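Local coordinates for oligopeptide-binding protein oppA (Lactococcus lactis, PDB 3DRF) that captures extracellular oligopeptides in a large cavity between two closing lobes, as the receptor of the OppABCDF uptake transporter, at residues V37-D42 with F59-G64; P44-W49 with E449-V454; G52-A57 with G67-L72; K206-A209 with K213-T216. One frame throughout, in Å; residues are numbered along the deposited sequence.

Contact 1: V37-D42 with F59-G64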
loop_
_atom_site.group_PDB
_atom_site.type_symbol
_atom_site.label_atom_id
_atom_site.label_comp_id
_atom_site.label_asym_id
_atom_site.label_seq_id
_atom_site.Cartn_x
_atom_site.Cartn_y
_atom_site.Cartn_z
ATOM N N VAL A 37 15.045 -7.343 -15.470
ATOM C CA VAL A 37 13.689 -7.143 -14.977
ATOM C C VAL A 37 13.337 -5.665 -15.033
ATOM O O VAL A 37 14.156 -4.831 -14.852
ATOM C CB VAL A 37 13.576 -7.636 -13.482
ATOM C CG1 VAL A 37 12.108 -7.691 -13.028
ATOM C CG2 VAL A 37 14.187 -9.021 -13.307
ATOM N N ALA A 38 12.072 -5.374 -15.281
ATOM C CA ALA A 38 11.524 -4.032 -15.148
ATOM C C ALA A 38 10.229 -3.998 -14.327
ATOM O O ALA A 38 9.516 -4.949 -14.220
ATOM C CB ALA A 38 11.311 -3.360 -16.558
ATOM N N TYR A 39 9.973 -2.807 -13.806
ATOM C CA TYR A 39 8.672 -2.432 -13.238
ATOM C C TYR A 39 8.081 -1.303 -14.073
ATOM O O TYR A 39 8.745 -0.353 -14.359
ATOM C CB TYR A 39 8.836 -2.025 -11.740
ATOM C CG TYR A 39 7.516 -1.965 -11.011
ATOM C CD1 TYR A 39 7.064 -3.035 -10.247
ATOM C CD2 TYR A 39 6.686 -0.856 -11.130
ATOM C CE1 TYR A 39 5.826 -2.962 -9.609
ATOM C CE2 TYR A 39 5.516 -0.793 -10.507
ATOM C CZ TYR A 39 5.089 -1.854 -9.775
ATOM O OH TYR A 39 3.870 -1.757 -9.139
ATOM N N GLN A 40 6.826 -1.465 -14.440
ATOM C CA GLN A 40 6.145 -0.458 -15.231
ATOM C C GLN A 40 5.764 0.753 -14.366
ATOM O O GLN A 40 5.023 0.667 -13.439
ATOM C CB GLN A 40 4.900 -1.055 -15.898
ATOM C CG GLN A 40 4.270 -0.056 -16.913
ATOM C CD GLN A 40 3.055 -0.662 -17.567
ATOM O OE1 GLN A 40 1.975 -0.613 -17.043
ATOM N NE2 GLN A 40 3.268 -1.255 -18.727
ATOM N N SER A 41 6.352 1.868 -14.752
ATOM C CA SER A 41 6.141 3.104 -14.052
ATOM C C SER A 41 6.404 4.284 -14.973
ATOM O O SER A 41 7.409 4.342 -15.575
ATOM C CB SER A 41 7.107 3.187 -12.842
ATOM O OG SER A 41 6.954 4.420 -12.154
ATOM N N ASP A 42 5.473 5.206 -15.010
ATOM C CA ASP A 42 5.649 6.456 -15.740
ATOM C C ASP A 42 6.401 7.545 -14.922
ATOM O O ASP A 42 6.834 8.516 -15.454
ATOM C CB ASP A 42 4.282 6.980 -16.256
ATOM C CG ASP A 42 3.732 6.110 -17.405
ATOM O OD1 ASP A 42 4.531 5.694 -18.165
ATOM O OD2 ASP A 42 2.569 5.805 -17.423
ATOM N N PHE A 59 8.920 0.960 -5.658
ATOM C CA PHE A 59 10.236 0.649 -5.090
ATOM C C PHE A 59 10.191 -0.582 -4.149
ATOM O O PHE A 59 11.106 -1.378 -4.120
ATOM C CB PHE A 59 10.903 1.846 -4.375
ATOM C CG PHE A 59 12.323 1.538 -4.113
ATOM C CD1 PHE A 59 13.202 1.459 -5.144
ATOM C CD2 PHE A 59 12.700 1.075 -2.852
ATOM C CE1 PHE A 59 14.538 1.042 -4.883
ATOM C CE2 PHE A 59 13.987 0.676 -2.641
ATOM C CZ PHE A 59 14.854 0.662 -3.588
ATOM N N ALA A 60 9.102 -0.748 -3.408
ATOM C CA ALA A 60 8.973 -1.947 -2.590
ATOM C C ALA A 60 9.158 -3.211 -3.448
ATOM O O ALA A 60 9.831 -4.067 -3.096
ATOM C CB ALA A 60 7.601 -1.976 -1.885
ATOM N N THR A 61 8.568 -3.199 -4.635
ATOM C CA THR A 61 8.700 -4.331 -5.556
ATOM C C THR A 61 10.141 -4.448 -6.112
ATOM O O THR A 61 10.706 -5.487 -6.079
ATOM C CB THR A 61 7.707 -4.234 -6.692
ATOM O OG1 THR A 61 6.383 -4.278 -6.151
ATOM C CG2 THR A 61 7.868 -5.427 -7.621
ATOM N N MET A 62 10.706 -3.350 -6.561
ATOM C CA MET A 62 12.110 -3.332 -7.077
ATOM C C MET A 62 13.178 -3.731 -6.061
ATOM O O MET A 62 14.200 -4.190 -6.452
ATOM C CB MET A 62 12.429 -1.956 -7.680
ATOM C CG MET A 62 11.525 -1.597 -8.880
ATOM S SD MET A 62 11.957 0.011 -9.631
ATOM C CE MET A 62 13.436 -0.425 -10.577
ATOM N N SER A 63 12.868 -3.574 -4.770
ATOM C CA SER A 63 13.746 -3.986 -3.676
ATOM C C SER A 63 13.765 -5.502 -3.413
ATOM O O SER A 63 14.512 -5.946 -2.617
ATOM C CB SER A 63 13.382 -3.251 -2.361
ATOM O OG SER A 63 12.198 -3.791 -1.768
ATOM N N GLY A 64 12.915 -6.255 -4.112
ATOM C CA GLY A 64 12.736 -7.669 -3.826
ATOM C C GLY A 64 14.030 -8.504 -3.743
ATOM O O GLY A 64 14.272 -9.171 -2.792
#

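Contact 2: P44-W49 with E449-V454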
loop_
_atom_site.group_PDB
_atom_site.type_symbol
_atom_site.label_atom_id
_atom_site.label_comp_id
_atom_site.label_asym_id
_atom_site.label_seq_id
_atom_site.Cartn_x
_atom_site.Cartn_y
_atom_site.Cartn_z
ATOM N N PRO A 44 9.656 8.463 -12.140
ATOM C CA PRO A 44 10.967 7.996 -11.696
ATOM C C PRO A 44 10.859 7.146 -10.418
ATOM O O PRO A 44 10.075 7.393 -9.533
ATOM C CB PRO A 44 11.733 9.310 -11.405
ATOM C CG PRO A 44 11.050 10.329 -12.171
ATOM C CD PRO A 44 9.598 9.921 -12.271
ATOM N N MET A 45 11.737 6.159 -10.344
ATOM C CA MET A 45 11.913 5.362 -9.147
ATOM C C MET A 45 12.327 6.262 -7.962
ATOM O O MET A 45 13.086 7.150 -8.107
ATOM C CB MET A 45 13.052 4.372 -9.483
ATOM C CG MET A 45 13.351 3.444 -8.362
ATOM S SD MET A 45 14.771 2.386 -8.693
ATOM C CE MET A 45 16.188 3.561 -8.573
ATOM N N LYS A 46 11.798 5.980 -6.808
ATOM C CA LYS A 46 12.175 6.663 -5.554
ATOM C C LYS A 46 12.850 5.614 -4.684
ATOM O O LYS A 46 12.235 4.915 -3.930
ATOM C CB LYS A 46 10.948 7.238 -4.849
ATOM C CG LYS A 46 10.360 8.386 -5.566
ATOM C CD LYS A 46 9.158 8.884 -4.814
ATOM C CE LYS A 46 9.434 9.217 -3.292
ATOM N NZ LYS A 46 10.364 10.273 -3.163
ATOM N N ALA A 47 14.158 5.502 -4.836
ATOM C CA ALA A 47 14.937 4.540 -4.025
ATOM C C ALA A 47 14.883 4.935 -2.542
ATOM O O ALA A 47 15.235 5.976 -2.198
ATOM C CB ALA A 47 16.398 4.470 -4.454
ATOM N N GLN A 48 14.358 4.025 -1.750
ATOM C CA GLN A 48 14.323 4.176 -0.257
ATOM C C GLN A 48 14.321 2.778 0.329
ATOM O O GLN A 48 13.364 2.060 0.234
ATOM C CB GLN A 48 13.077 4.963 0.194
ATOM C CG GLN A 48 13.008 5.130 1.753
ATOM C CD GLN A 48 14.391 5.469 2.351
ATOM O OE1 GLN A 48 14.968 4.701 3.026
ATOM N NE2 GLN A 48 14.854 6.676 2.090
ATOM N N TRP A 49 15.452 2.403 0.911
ATOM C CA TRP A 49 15.642 1.012 1.342
ATOM C C TRP A 49 15.085 0.711 2.726
ATOM O O TRP A 49 14.988 -0.412 3.119
ATOM C CB TRP A 49 17.167 0.655 1.249
ATOM C CG TRP A 49 17.640 0.639 -0.240
ATOM C CD1 TRP A 49 18.110 1.683 -0.942
ATOM C CD2 TRP A 49 17.584 -0.478 -1.135
ATOM N NE1 TRP A 49 18.386 1.276 -2.229
ATOM C CE2 TRP A 49 18.082 -0.046 -2.367
ATOM C CE3 TRP A 49 17.179 -1.832 -1.000
ATOM C CZ2 TRP A 49 18.205 -0.905 -3.485
ATOM C CZ3 TRP A 49 17.267 -2.665 -2.120
ATOM C CH2 TRP A 49 17.780 -2.185 -3.353
ATOM N N GLU A 449 0.926 13.749 -11.967
ATOM C CA GLU A 449 2.071 12.799 -11.907
ATOM C C GLU A 449 2.120 12.089 -10.513
ATOM O O GLU A 449 1.829 12.670 -9.497
ATOM C CB GLU A 449 3.380 13.585 -12.186
ATOM C CG GLU A 449 4.662 12.714 -12.233
ATOM C CD GLU A 449 5.333 12.535 -10.879
ATOM O OE1 GLU A 449 5.226 13.426 -10.050
ATOM O OE2 GLU A 449 5.956 11.515 -10.713
ATOM N N PHE A 450 2.467 10.823 -10.551
ATOM C CA PHE A 450 2.342 9.959 -9.370
ATOM C C PHE A 450 3.144 10.398 -8.109
ATOM O O PHE A 450 2.597 10.492 -7.069
ATOM C CB PHE A 450 2.665 8.514 -9.725
ATOM C CG PHE A 450 2.612 7.568 -8.528
ATOM C CD1 PHE A 450 1.410 7.204 -7.913
ATOM C CD2 PHE A 450 3.768 7.049 -8.021
ATOM C CE1 PHE A 450 1.415 6.312 -6.806
ATOM C CE2 PHE A 450 3.757 6.165 -6.950
ATOM C CZ PHE A 450 2.587 5.809 -6.348
ATOM N N ASN A 451 4.438 10.676 -8.273
ATOM C CA ASN A 451 5.239 11.088 -7.115
ATOM C C ASN A 451 4.701 12.406 -6.517
ATOM O O ASN A 451 4.631 12.515 -5.341
ATOM C CB ASN A 451 6.750 11.193 -7.478
ATOM C CG ASN A 451 7.394 9.847 -7.824
ATOM O OD1 ASN A 451 6.983 8.807 -7.397
ATOM N ND2 ASN A 451 8.439 9.916 -8.627
ATOM N N SER A 452 4.306 13.337 -7.364
ATOM C CA SER A 452 3.683 14.591 -6.925
ATOM C C SER A 452 2.393 14.320 -6.142
ATOM O O SER A 452 2.148 14.915 -5.086
ATOM C CB SER A 452 3.378 15.481 -8.132
ATOM O OG SER A 452 4.568 15.988 -8.713
ATOM N N TRP A 453 1.592 13.410 -6.659
ATOM C CA TRP A 453 0.312 13.049 -6.010
ATOM C C TRP A 453 0.558 12.461 -4.607
ATOM O O TRP A 453 -0.080 12.809 -3.689
ATOM C CB TRP A 453 -0.432 12.059 -6.881
ATOM C CG TRP A 453 -1.770 11.566 -6.273
ATOM C CD1 TRP A 453 -2.976 12.145 -6.381
ATOM C CD2 TRP A 453 -1.942 10.404 -5.499
ATOM N NE1 TRP A 453 -3.904 11.414 -5.726
ATOM C CE2 TRP A 453 -3.305 10.320 -5.170
ATOM C CE3 TRP A 453 -1.080 9.400 -5.071
ATOM C CZ2 TRP A 453 -3.833 9.285 -4.387
ATOM C CZ3 TRP A 453 -1.599 8.366 -4.318
ATOM C CH2 TRP A 453 -2.983 8.311 -3.990
ATOM N N VAL A 454 1.535 11.580 -4.491
ATOM C CA VAL A 454 1.868 10.981 -3.198
ATOM C C VAL A 454 2.267 12.090 -2.202
ATOM O O VAL A 454 1.797 12.109 -1.086
ATOM C CB VAL A 454 2.993 9.898 -3.276
ATOM C CG1 VAL A 454 3.330 9.375 -1.838
ATOM C CG2 VAL A 454 2.539 8.710 -4.140
HETATM O O HOH W 1 7.712 6.298 -8.338
#

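Contact 3: G52-A57 with G67-L72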
loop_
_atom_site.group_PDB
_atom_site.type_symbol
_atom_site.label_atom_id
_atom_site.label_comp_id
_atom_site.label_asym_id
_atom_site.label_seq_id
_atom_site.Cartn_x
_atom_site.Cartn_y
_atom_site.Cartn_z
ATOM N N GLY A 52 10.106 1.881 6.642
ATOM C CA GLY A 52 9.341 2.878 7.366
ATOM C C GLY A 52 9.250 4.195 6.621
ATOM O O GLY A 52 8.320 4.975 6.829
ATOM N N LEU A 53 10.223 4.502 5.764
ATOM C CA LEU A 53 10.264 5.791 5.065
ATOM C C LEU A 53 9.787 5.712 3.591
ATOM O O LEU A 53 9.837 6.674 2.894
ATOM C CB LEU A 53 11.716 6.314 5.060
ATOM C CG LEU A 53 12.374 6.428 6.480
ATOM C CD1 LEU A 53 13.760 7.135 6.387
ATOM C CD2 LEU A 53 11.473 7.203 7.497
ATOM N N SER A 54 9.402 4.530 3.141
ATOM C CA SER A 54 9.017 4.292 1.740
ATOM C C SER A 54 7.520 4.027 1.680
ATOM O O SER A 54 7.059 3.180 2.340
ATOM C CB SER A 54 9.789 3.048 1.274
ATOM O OG SER A 54 9.375 2.657 -0.045
ATOM N N ASN A 55 6.804 4.747 0.831
ATOM C CA ASN A 55 5.336 4.637 0.753
ATOM C C ASN A 55 4.790 3.898 -0.464
ATOM O O ASN A 55 3.672 3.546 -0.442
ATOM C CB ASN A 55 4.704 6.031 0.787
ATOM C CG ASN A 55 4.968 6.780 2.090
ATOM O OD1 ASN A 55 4.847 6.271 3.148
ATOM N ND2 ASN A 55 5.263 8.015 1.958
ATOM N N ASP A 56 5.619 3.713 -1.466
ATOM C CA ASP A 56 5.121 3.257 -2.784
ATOM C C ASP A 56 5.467 1.812 -3.108
ATOM O O ASP A 56 6.480 1.264 -2.723
ATOM C CB ASP A 56 5.677 4.203 -3.865
ATOM C CG ASP A 56 7.208 4.133 -3.952
ATOM O OD1 ASP A 56 7.833 4.763 -3.093
ATOM O OD2 ASP A 56 7.742 3.466 -4.801
ATOM N N ALA A 57 4.579 1.207 -3.870
ATOM C CA ALA A 57 4.672 -0.186 -4.258
ATOM C C ALA A 57 5.772 -0.396 -5.316
ATOM O O ALA A 57 6.310 -1.448 -5.419
ATOM C CB ALA A 57 3.302 -0.641 -4.779
ATOM N N GLY A 67 15.993 -8.255 -0.553
ATOM C CA GLY A 67 15.348 -8.622 0.693
ATOM C C GLY A 67 14.002 -7.930 0.895
ATOM O O GLY A 67 13.402 -8.141 1.892
ATOM N N GLY A 68 13.526 -7.153 -0.059
ATOM C CA GLY A 68 12.205 -6.506 0.072
ATOM C C GLY A 68 12.117 -5.497 1.223
ATOM O O GLY A 68 11.216 -5.520 1.996
ATOM N N GLN A 69 13.148 -4.687 1.318
ATOM C CA GLN A 69 13.368 -3.719 2.449
ATOM C C GLN A 69 13.527 -4.473 3.787
ATOM O O GLN A 69 13.073 -4.078 4.802
ATOM C CB GLN A 69 12.270 -2.630 2.450
ATOM C CG GLN A 69 12.269 -1.847 1.150
ATOM C CD GLN A 69 10.998 -1.023 0.936
ATOM O OE1 GLN A 69 11.057 0.116 0.575
ATOM N NE2 GLN A 69 9.877 -1.621 1.215
ATOM N N ASP A 70 14.267 -5.564 3.678
ATOM C CA ASP A 70 14.797 -6.338 4.806
ATOM C C ASP A 70 13.717 -6.950 5.723
ATOM O O ASP A 70 13.750 -6.913 6.908
ATOM C CB ASP A 70 15.887 -5.525 5.545
ATOM C CG ASP A 70 17.042 -5.188 4.609
ATOM O OD1 ASP A 70 17.409 -6.099 3.854
ATOM O OD2 ASP A 70 17.495 -4.086 4.644
ATOM N N GLY A 71 12.780 -7.556 5.028
ATOM C CA GLY A 71 11.775 -8.395 5.660
ATOM C C GLY A 71 12.389 -9.601 6.350
ATOM O O GLY A 71 13.370 -10.168 5.868
ATOM N N LEU A 72 11.820 -9.980 7.490
ATOM C CA LEU A 72 12.406 -11.015 8.363
ATOM C C LEU A 72 11.782 -12.416 8.299
ATOM O O LEU A 72 12.448 -13.352 8.545
ATOM C CB LEU A 72 12.321 -10.549 9.838
ATOM C CG LEU A 72 13.249 -9.404 10.218
ATOM C CD1 LEU A 72 12.946 -9.012 11.634
ATOM C CD2 LEU A 72 14.776 -9.831 10.046
#

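Contact 4: K206-A209 with K213-T216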
loop_
_atom_site.group_PDB
_atom_site.type_symbol
_atom_site.label_atom_id
_atom_site.label_comp_id
_atom_site.label_asym_id
_atom_site.label_seq_id
_atom_site.Cartn_x
_atom_site.Cartn_y
_atom_site.Cartn_z
ATOM N N LYS A 206 16.437 14.058 10.281
ATOM C CA LYS A 206 15.827 14.862 9.205
ATOM C C LYS A 206 16.458 14.641 7.821
ATOM O O LYS A 206 15.860 14.901 6.852
ATOM C CB LYS A 206 15.893 16.373 9.568
ATOM C CG LYS A 206 17.316 16.953 9.416
ATOM C CD LYS A 206 17.389 18.494 9.803
ATOM C CE LYS A 206 18.781 19.121 9.552
ATOM N NZ LYS A 206 19.053 19.154 8.055
ATOM N N ASP A 207 17.704 14.165 7.830
ATOM C CA ASP A 207 18.499 13.930 6.589
ATOM C C ASP A 207 18.454 12.428 6.142
ATOM O O ASP A 207 18.972 12.080 5.156
ATOM C CB ASP A 207 19.988 14.280 6.857
ATOM C CG ASP A 207 20.259 15.775 7.171
ATOM O OD1 ASP A 207 19.478 16.548 6.756
ATOM O OD2 ASP A 207 21.296 16.008 7.790
ATOM N N LEU A 208 17.834 11.585 6.936
ATOM C CA LEU A 208 17.974 10.139 6.678
ATOM C C LEU A 208 17.358 9.660 5.367
ATOM O O LEU A 208 17.956 8.923 4.682
ATOM C CB LEU A 208 17.436 9.318 7.869
ATOM C CG LEU A 208 17.683 7.786 7.753
ATOM C CD1 LEU A 208 19.195 7.449 7.700
ATOM C CD2 LEU A 208 17.005 7.060 8.954
ATOM N N ALA A 209 16.191 10.169 5.034
ATOM C CA ALA A 209 15.493 9.729 3.802
ATOM C C ALA A 209 16.255 10.124 2.548
ATOM O O ALA A 209 16.126 9.461 1.545
ATOM C CB ALA A 209 14.079 10.334 3.769
ATOM N N LYS A 213 23.004 6.753 2.179
ATOM C CA LYS A 213 22.993 5.498 2.918
ATOM C C LYS A 213 21.616 4.799 2.960
ATOM O O LYS A 213 21.528 3.696 3.357
ATOM C CB LYS A 213 23.486 5.767 4.347
ATOM C CG LYS A 213 25.028 6.060 4.431
ATOM C CD LYS A 213 25.528 6.117 5.908
ATOM C CE LYS A 213 26.989 6.108 5.898
ATOM N NZ LYS A 213 27.343 5.958 7.357
ATOM N N THR A 214 20.556 5.471 2.524
ATOM C CA THR A 214 19.226 4.813 2.420
ATOM C C THR A 214 18.689 4.822 0.997
ATOM O O THR A 214 17.593 4.457 0.789
ATOM C CB THR A 214 18.154 5.487 3.342
ATOM O OG1 THR A 214 17.812 6.787 2.821
ATOM C CG2 THR A 214 18.620 5.521 4.861
ATOM N N THR A 215 19.500 5.249 0.040
ATOM C CA THR A 215 19.030 5.489 -1.370
ATOM C C THR A 215 19.963 4.794 -2.377
ATOM O O THR A 215 19.606 3.809 -2.934
ATOM C CB THR A 215 18.874 7.011 -1.648
ATOM O OG1 THR A 215 20.126 7.673 -1.397
ATOM C CG2 THR A 215 17.829 7.648 -0.687
ATOM N N THR A 216 21.165 5.319 -2.553
ATOM C CA THR A 216 22.134 4.798 -3.549
ATOM C C THR A 216 23.139 3.839 -2.973
ATOM O O THR A 216 23.660 3.046 -3.695
ATOM C CB THR A 216 22.880 5.958 -4.204
ATOM O OG1 THR A 216 23.359 6.807 -3.172
ATOM C CG2 THR A 216 21.919 6.762 -5.148
#

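Contact 1: V37-D42 with F59-G64
Thr61 meets the phenol ring of Tyr39 obliquely, beside the CD1–CE1 bond. Its methyl CG2 lies 3.6 Å from Tyr39 CD1, while Thr61 CB stands 3.7 Å from Tyr39 CE1. The two side chains cross at about a right angle, and the threonine touches both ring carbons. Tyr39 is held up to the helix because CG lies anti to its backbone N (chi1 -166°), lifting the ring off the strand toward residues 59-64. At the root of the ring, Tyr39 CB packs on Met62 CG, 3.9 Å away, and the bent methionine thioether continues toward Met45. A branched, a flexible and a flat side chain thus fit one another where strand 34-40 passes helix 57-62, their nearest alpha carbons, those of Tyr39 and Met62, being 7.1 Å apart. The hydroxyl of Thr61 plays no polar part in the meeting: it is bonded back to Ala57 O within the helix, so the residue can offer its carbons to the tyrosine. The backbone beyond Thr61 has its own ties: Ser63 OG bonds Ala60 O (2.7 Å), and Met62 O receives a bond from Tyr237 OH. On the other side, backbone bonds from Val37 and Tyr39 to strand 252-258, and from Ala38 to strand 274-276, fix the strand in the mixed sheet. No hydrogen bond joins the two segments; what passes directly between them is van der Waals contact, which depends on fit.

Contact 2: P44-W49 with E449-V454
Pro44 and Asn451 bring an extended loop up to the first turn of helix 450-458, their alpha carbons 8.0 Å apart. The carboxamide of Asn451 supplies the one direct hydrogen bond: ND2 donates to Pro44 O over 3.1 Å, nearly straight at 175°, lying in the carbonyl plane on a lone pair and in its own amide plane. One water donates both to Pro44 O and to Asn451 OD1 (2.8 Å), so both ends of the amide are engaged and its rotation is fixed. The aliphatic part of Lys46 runs past the asparagine in the opposite direction, CD coming within 3.4 Å of Asn451 OD1. A leucine here, having no amide, would probably cost Pro44 O its direct donor and the water its second acceptor. The ring of Pro44 restricts phi, stiffening the loop that presents the carbonyl, and packs CD near Asn451 ND2. Glu449 comes near Pro44 CD, but its carboxylate N-caps the helix, taking Ser452 N on OE1 (2.8 Å) and Asn451 N on OE2; Ser43 OG also bonds OE2. The Pro44–Asn451 bond, between residues some 400 apart, is consistent with the lobes of a Venus fly-trap binding protein meeting in the closed state.

Contact 3: G52-A57 with G67-L72
Ser54 and Gln69 make this contact by themselves. The hydroxyl OG of Ser54 lies 3.1 Å from the atom modelled as Gln69 OE1; the amide is probably turned over in the model, and with it turned back this may be a hydrogen bond. Ser54 reaches across because OG stands anti to its backbone N (chi1 174°), and the glutamine answers with a chain extended beyond CG, long enough to span alpha carbons 9.1 Å apart. Along the way it rests on Phe59 and Ala60 of helix 57-62. Behind Gln69 the backbone turns left-handed: Gly68, Gln69 and Asp70 all have positive phi and psi, a turn closed by Gly71 N bonding to Gly67 O (3.3 Å). At Gly67 a side chain would jam against the carbonyl before it, so glycine is required. Asp70 OD1 anchors the turn to Thr221 OG1. On the other side, Ser54 O is held by Arg135 NH1, Asn55 is gripped through its side chain by Asp134 and Tyr491, and Asp56 caps the helix at Phe59 N. Asn55 and Ala57 bond the bound peptide through their backbones, next to this buried pair of polar side chains; an amide and a hydroxyl can suit each other there whichever way the amide is turned.

Contact 4: K206-A209 with K213-T216
An irregular connection between helix 197-200 and strand 224-230, the latter an outer strand of the mixed sheet, folds back on itself here and is fastened by a side-chain to main-chain hydrogen bond. Thr214, in a 3-10 segment, donates from OG1 to Leu208 O over 2.8 Å; the carbonyl is met at a C=O...donor angle of 146°, with the hydroxyl tilted slightly from its plane. Chi1 of 71° sets OG1 between the backbone N and the carbonyl carbon, aiming the hydroxyl at residues 206-209 and swinging CG2 round to the leucine. There Thr214 CG2 presses on Leu208 CD1 at 3.5 Å, tighter than usual for two carbons, the side chains crossing at about a right angle. Threonine suits the place because its branches do both jobs, while leucine packs against Leu50, Tyr131, Val203 and Leu200. The same Thr214 hydroxyl is also bonded by Gln48 NE2, which links this loop to the one that follows strand 34-40. A valine in its place, lacking the hydroxyl, would probably leave Leu208 O without this donor and Gln48 NE2 without this acceptor. Thr215 keeps its own hydroxyl for Ser211 O and turns a methyl to the first segment. That methyl carbon, Thr215 CG2, lies 3.3 Å from Ala209 O.

Contact 1 interlaces with contacts 2 and 3 along the chain around helix 57-62, which contact 1 sets against strand 34-40 of the mixed five-stranded sheet. Contact 2 starts in the loop after that strand and reaches helix 450-458, closing a loop of about 400 residues that encloses contacts 3 and 4. The centres of contacts 1 and 2 are about 11 Å apart and those of 1 and 3 about 12 Å; contact 4 stands about 14 Å from contacts 2 and 3. Trp49 bonds Thr214 and Thr215, and Phe59 packs on Trp49. Contacts 1, 2 and 3, each with residues near the bound peptide, touch one another, and contact 4 joins them through contacts 2 and 3.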